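Local coordinates for protein ArsR family transcriptional regulator (Comamonas testosteroni, PDB 6UVU) that probably binds DNA as a dimer and represses transcription, in a manner responsive to antimony(III), at residues C12-P16 and S17-R21; I99-P102 and C103-R106; V73-Q76 and L77-L80. All blocks are in the same frame, centred on the assembly; numbering follows the deposited sequence.

Contact 1: residues C12-P16 and S17-R21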
# COMPACT_ATOMS: atom_id res chain seq x y z
N CYS B 12 7.20 15.15 -7.32
CA CYS B 12 7.52 14.34 -6.15
C CYS B 12 8.03 15.21 -4.99
O CYS B 12 9.21 15.18 -4.63
CB CYS B 12 8.53 13.25 -6.49
SG CYS B 12 7.83 11.88 -7.40
N SER B 13 7.10 15.95 -4.42
CA SER B 13 7.29 16.62 -3.14
C SER B 13 6.21 16.16 -2.17
O SER B 13 5.06 15.91 -2.56
CB SER B 13 7.28 18.16 -3.29
OG SER B 13 6.06 18.64 -3.83
N LEU B 14 6.59 16.02 -0.90
CA LEU B 14 5.64 15.68 0.15
C LEU B 14 4.63 16.82 0.35
O LEU B 14 4.98 18.00 0.28
CB LEU B 14 6.41 15.40 1.45
CG LEU B 14 5.71 14.85 2.68
CD1 LEU B 14 5.16 13.46 2.41
CD2 LEU B 14 6.71 14.81 3.83
N LYS B 15 3.38 16.45 0.60
CA LYS B 15 2.33 17.44 0.82
C LYS B 15 2.71 18.36 1.98
O LYS B 15 3.14 17.87 3.04
CB LYS B 15 1.01 16.72 1.11
CG LYS B 15 -0.21 17.60 1.00
CD LYS B 15 -1.44 16.98 1.68
CE LYS B 15 -1.92 15.74 0.94
NZ LYS B 15 -3.22 15.24 1.48
N PRO B 16 2.57 19.69 1.83
CA PRO B 16 3.08 20.61 2.87
C PRO B 16 2.53 20.36 4.27
O PRO B 16 3.28 20.54 5.25
CB PRO B 16 2.66 21.99 2.35
CG PRO B 16 2.60 21.84 0.87
CD PRO B 16 2.14 20.41 0.62
N SER B 17 1.26 19.96 4.39
CA SER B 17 0.68 19.68 5.70
C SER B 17 1.36 18.50 6.40
O SER B 17 1.28 18.40 7.63
CB SER B 17 -0.84 19.43 5.57
OG SER B 17 -1.13 18.37 4.66
N LEU B 18 2.08 17.65 5.66
CA LEU B 18 2.72 16.47 6.22
C LEU B 18 4.22 16.63 6.43
O LEU B 18 4.83 15.76 7.06
CB LEU B 18 2.45 15.26 5.31
CG LEU B 18 1.01 14.76 5.27
CD1 LEU B 18 0.87 13.63 4.26
CD2 LEU B 18 0.52 14.30 6.67
N GLN B 19 4.82 17.71 5.93
CA GLN B 19 6.26 17.96 5.97
C GLN B 19 6.78 18.30 7.36
O GLN B 19 8.00 18.48 7.53
CB GLN B 19 6.63 19.09 5.01
CG GLN B 19 7.21 18.61 3.70
CD GLN B 19 7.47 19.76 2.74
OE1 GLN B 19 6.74 19.95 1.76
NE2 GLN B 19 8.50 20.55 3.04
N ASP B 20 5.91 18.42 8.36
CA ASP B 20 6.31 18.78 9.71
C ASP B 20 6.47 17.59 10.64
O ASP B 20 7.32 17.62 11.52
CB ASP B 20 5.30 19.74 10.34
CG ASP B 20 5.52 21.17 9.92
OD1 ASP B 20 6.50 21.45 9.19
OD2 ASP B 20 4.72 22.01 10.35
N ARG B 21 5.64 16.56 10.47
CA ARG B 21 5.73 15.37 11.31
C ARG B 21 7.17 14.86 11.35
O ARG B 21 7.89 14.88 10.34
CB ARG B 21 4.78 14.30 10.77
CG ARG B 21 4.93 12.93 11.39
CD ARG B 21 3.64 12.15 11.31
NE ARG B 21 2.83 12.38 12.50
CZ ARG B 21 2.98 11.73 13.65
NH1 ARG B 21 3.93 10.81 13.77
NH2 ARG B 21 2.20 12.01 14.68

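Contact 2: residues I99-P102 and C103-R106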
# COMPACT_ATOMS: atom_id res chain seq x y z
N ILE B 99 -15.90 -6.19 4.35
CA ILE B 99 -14.70 -5.48 4.81
C ILE B 99 -15.09 -4.56 5.95
O ILE B 99 -15.94 -3.67 5.78
CB ILE B 99 -14.06 -4.67 3.66
CG1 ILE B 99 -13.54 -5.56 2.53
CG2 ILE B 99 -12.94 -3.80 4.19
CD1 ILE B 99 -13.15 -4.75 1.29
N VAL B 100 -14.45 -4.72 7.10
CA VAL B 100 -14.68 -3.84 8.24
C VAL B 100 -13.43 -3.09 8.68
O VAL B 100 -13.48 -2.33 9.65
CB VAL B 100 -15.30 -4.61 9.43
CG1 VAL B 100 -16.69 -5.13 9.05
CG2 VAL B 100 -14.39 -5.75 9.85
N ASP B 101 -12.31 -3.24 7.97
CA ASP B 101 -11.14 -2.38 8.22
C ASP B 101 -11.20 -1.17 7.30
O ASP B 101 -11.01 -1.31 6.08
CB ASP B 101 -9.85 -3.17 8.00
CG ASP B 101 -8.62 -2.46 8.54
OD1 ASP B 101 -8.45 -1.25 8.31
OD2 ASP B 101 -7.81 -3.13 9.20
N PRO B 102 -11.45 0.05 7.81
CA PRO B 102 -11.48 1.22 6.91
C PRO B 102 -10.10 1.62 6.40
O PRO B 102 -9.99 2.20 5.31
CB PRO B 102 -12.11 2.32 7.77
CG PRO B 102 -11.65 1.97 9.15
CD PRO B 102 -11.62 0.44 9.22
N CYS B 103 -9.03 1.36 7.16
CA CYS B 103 -7.69 1.64 6.66
C CYS B 103 -7.39 0.81 5.42
O CYS B 103 -6.84 1.33 4.44
CB CYS B 103 -6.66 1.36 7.75
SG CYS B 103 -6.86 2.43 9.17
N VAL B 104 -7.71 -0.48 5.46
CA VAL B 104 -7.58 -1.32 4.27
C VAL B 104 -8.38 -0.73 3.13
O VAL B 104 -7.92 -0.71 1.98
CB VAL B 104 -8.01 -2.77 4.60
CG1 VAL B 104 -8.52 -3.51 3.34
CG2 VAL B 104 -6.86 -3.53 5.20
N LEU B 105 -9.57 -0.18 3.44
CA LEU B 105 -10.46 0.31 2.39
C LEU B 105 -9.90 1.55 1.71
O LEU B 105 -9.90 1.63 0.48
CB LEU B 105 -11.84 0.59 2.97
CG LEU B 105 -12.87 0.93 1.91
CD1 LEU B 105 -13.06 -0.26 0.97
CD2 LEU B 105 -14.18 1.30 2.58
N ARG B 106 -9.44 2.53 2.48
CA ARG B 106 -8.85 3.72 1.86
C ARG B 106 -7.62 3.37 1.04
O ARG B 106 -7.38 3.98 -0.02
CB ARG B 106 -8.48 4.76 2.91
CG ARG B 106 -9.37 4.83 4.13
CD ARG B 106 -9.67 6.26 4.50
NE ARG B 106 -8.48 7.10 4.68
CZ ARG B 106 -8.14 7.67 5.83
NH1 ARG B 106 -8.89 7.49 6.92
NH2 ARG B 106 -7.04 8.42 5.92

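Contact 3: residues V73-Q76 and L77-L80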
# COMPACT_ATOMS: atom_id res chain seq x y z
N VAL B 73 -10.74 -19.85 -2.05
CA VAL B 73 -11.27 -18.54 -1.68
C VAL B 73 -11.77 -18.57 -0.24
O VAL B 73 -11.53 -17.63 0.54
CB VAL B 73 -12.39 -18.10 -2.65
CG1 VAL B 73 -13.13 -16.89 -2.09
CG2 VAL B 73 -11.83 -17.78 -4.02
N SER B 74 -12.46 -19.65 0.13
CA SER B 74 -12.99 -19.76 1.48
C SER B 74 -11.88 -19.64 2.50
O SER B 74 -11.98 -18.88 3.47
CB SER B 74 -13.74 -21.09 1.65
OG SER B 74 -14.11 -21.27 3.01
N ASN B 75 -10.79 -20.37 2.29
CA ASN B 75 -9.71 -20.33 3.26
C ASN B 75 -9.12 -18.93 3.33
O ASN B 75 -8.90 -18.41 4.42
CB ASN B 75 -8.67 -21.40 2.91
CG ASN B 75 -9.26 -22.83 2.90
OD1 ASN B 75 -10.35 -23.08 3.46
ND2 ASN B 75 -8.55 -23.76 2.28
N GLN B 76 -8.97 -18.28 2.17
CA GLN B 76 -8.46 -16.91 2.14
C GLN B 76 -9.34 -15.96 2.94
O GLN B 76 -8.84 -15.06 3.62
CB GLN B 76 -8.36 -16.43 0.69
CG GLN B 76 -7.26 -17.07 -0.14
CD GLN B 76 -6.02 -16.18 -0.23
OE1 GLN B 76 -5.66 -15.49 0.73
NE2 GLN B 76 -5.37 -16.19 -1.39
N LEU B 77 -10.66 -16.13 2.86
CA LEU B 77 -11.55 -15.20 3.55
C LEU B 77 -11.53 -15.42 5.06
O LEU B 77 -11.50 -14.45 5.83
CB LEU B 77 -12.97 -15.31 3.00
CG LEU B 77 -13.16 -14.82 1.56
CD1 LEU B 77 -14.52 -15.22 1.07
CD2 LEU B 77 -12.98 -13.33 1.46
N GLN B 78 -11.55 -16.67 5.52
CA GLN B 78 -11.49 -16.86 6.97
C GLN B 78 -10.17 -16.32 7.54
O GLN B 78 -10.16 -15.82 8.67
CB GLN B 78 -11.71 -18.32 7.37
CG GLN B 78 -11.44 -19.38 6.31
CD GLN B 78 -12.31 -20.64 6.51
OE1 GLN B 78 -12.96 -20.80 7.54
NE2 GLN B 78 -12.33 -21.53 5.50
N ARG B 79 -9.08 -16.33 6.77
CA ARG B 79 -7.84 -15.73 7.25
C ARG B 79 -7.98 -14.22 7.41
O ARG B 79 -7.53 -13.65 8.41
CB ARG B 79 -6.67 -16.04 6.31
CG ARG B 79 -6.44 -17.50 6.05
CD ARG B 79 -6.01 -18.23 7.31
NE ARG B 79 -6.61 -19.56 7.34
CZ ARG B 79 -7.73 -19.85 7.99
NH1 ARG B 79 -8.22 -21.08 7.95
NH2 ARG B 79 -8.36 -18.91 8.70
N LEU B 80 -8.54 -13.54 6.39
CA LEU B 80 -8.76 -12.10 6.50
C LEU B 80 -9.66 -11.78 7.69
O LEU B 80 -9.45 -10.78 8.39
CB LEU B 80 -9.38 -11.53 5.21
CG LEU B 80 -8.53 -10.96 4.06
CD1 LEU B 80 -7.23 -10.33 4.55
CD2 LEU B 80 -8.26 -12.00 2.98

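Contact 1: residues C12-P16 and S17-R21
Lys15 and Leu18 close a beta turn, and Pro16 and Gln19 close a second one that overlaps it. The backbone angles of Pro16 and Ser17 fit type I for the first turn. Two backbone hydrogen bonds hold the pair. Leu18 N gives to Lys15 O at 2.8 Å, with an N-H...O angle of 154°. Gln19 N gives to Pro16 O over a longer 3.3 Å. Both donors stand well above the carbonyl planes.

Apolar contacts line one side of the turns. Leu14 CG faces Leu18 CB at 4.2 Å. The CD2 methyl of Leu14 passes the start of the Gln19 side chain, 3.8 Å from Gln19 CG, and these two side chains run in opposite directions. Leu14 CG is trans to the backbone N (chi1 -172°), which brings the CD2 branch to Gln19.

The turns lie in the loop before helix 26-39 and join the two subunits. Leu14 and Leu18 pack on Glu109 of the second subunit, which also accepts a hydrogen bond from Lys15 N. Arg21 makes salt bridges to Glu28 of its own chain and to Glu116 and Glu119 of the second subunit.

Lys15 and Ser17 touch on the exposed side of the turns by van der Waals contact: Lys15 CD lies 3.3 Å from Ser17 OG.

Contact 2: residues I99-P102 and C103-R106
Asp101 reaches over the first turn of helix 102-121 and takes up the backbone N-H of Val104. Its CG is turned away from its own backbone N (chi1 -167°), and this swings the carboxylate toward the helix. OD1 accepts from Val104 N at 3.0 Å in a nearly straight bond, N-H...O 163°. The N-H comes from above the carboxylate plane. Cys103 N is also near, 2.9 Å from Asp101 OD1. The amides at this helix start would probably favour a negative charge on the carboxylate.

Val104 meets the same side chain with its carbons. Val104 CB lies 3.9 Å from Asp101 CB, and Val104 CG2 lies 3.9 Å from Asp101 CG. The two side chains cross at about a right angle. An alanine in place of Asp101 has no carboxylate, so Val104 N would probably lose its capping acceptor and Val104 CG2 the group it packs against.

The helical bonds follow at once. Leu105 N gives to Asp101 O at 3.2 Å, and Arg106 N gives to Pro102 O at 2.9 Å. The Arg106 chain bends at chi2 and chi3, and its guanidinium forms a salt bridge with Glu117 of the second subunit.

Asp101 is thus the N-cap, with proline next to it, of the long helix that follows the beta-hairpin wing (86-91 and 94-99) of an ArsR-type winged helix-turn-helix.

Contact 3: residues V73-Q76 and L77-L80
Val73 to Leu80 form regular alpha helix, with Leu77 N, Gln78 N, Arg79 N and Leu80 N giving to Val73 O, Ser74 O, Asn75 O and Gln76 O, and the bond from Gln78 N to Ser74 O is 3.0 Å long and nearly straight, with an N-H...O angle of 170°.

On the buried side Val73 and Leu77 lie alongside each other and point the same way. Val73 CG1 touches Leu77 CD1 at 3.8 Å. Leu77 also packs on Val59 and Leu62, and Val73 on Ala63, all of helix 59-65. Helices 59-65 and 70-82 make the helix-turn-helix, in which 70-82 is probably the recognition helix, as in other ArsR-family repressors.

The other side is polar. Asn75 and Gln78 also run in the same direction, with their amide planes 35° apart. Gln78 NE2 gives a weak hydrogen bond to Asn75 OD1 at 3.2 Å. The same Gln78 NE2 comes 3.1 Å from Ser74 OG, at an angle too poor for a bond. Arg79 bends at chi2 (-66°) and folds back along the helix. Asn75 O then sits over one face of its guanidinium, offset toward the rim, while Arg79 NH2 forms a salt bridge with Asp82.

How the contacts relate
The three contacts follow the chain in the order 1, 3, 2. Contacts 3 and 2 belong to the winged helix-turn-helix, with the wing strands 86-91 and 94-99 between them in sequence. Their centres are 16 Å apart and their nearest atoms about 7 Å. Ile85 links them indirectly, since Leu80 of contact 3 and both Asp101 and Val104 of contact 2 touch it. Within one chain contacts 1 and 2 are 24 Å apart between centres, but across the dimer they touch: Cys12 packs on Val100 of the second subunit, and Leu105 on its Ser13. Contacts 1 and 3 lie on opposite sides of the chain's centre, 37 Å apart between centres. The probable DNA-reading helix is therefore remote from the N-terminal turns of the same chain.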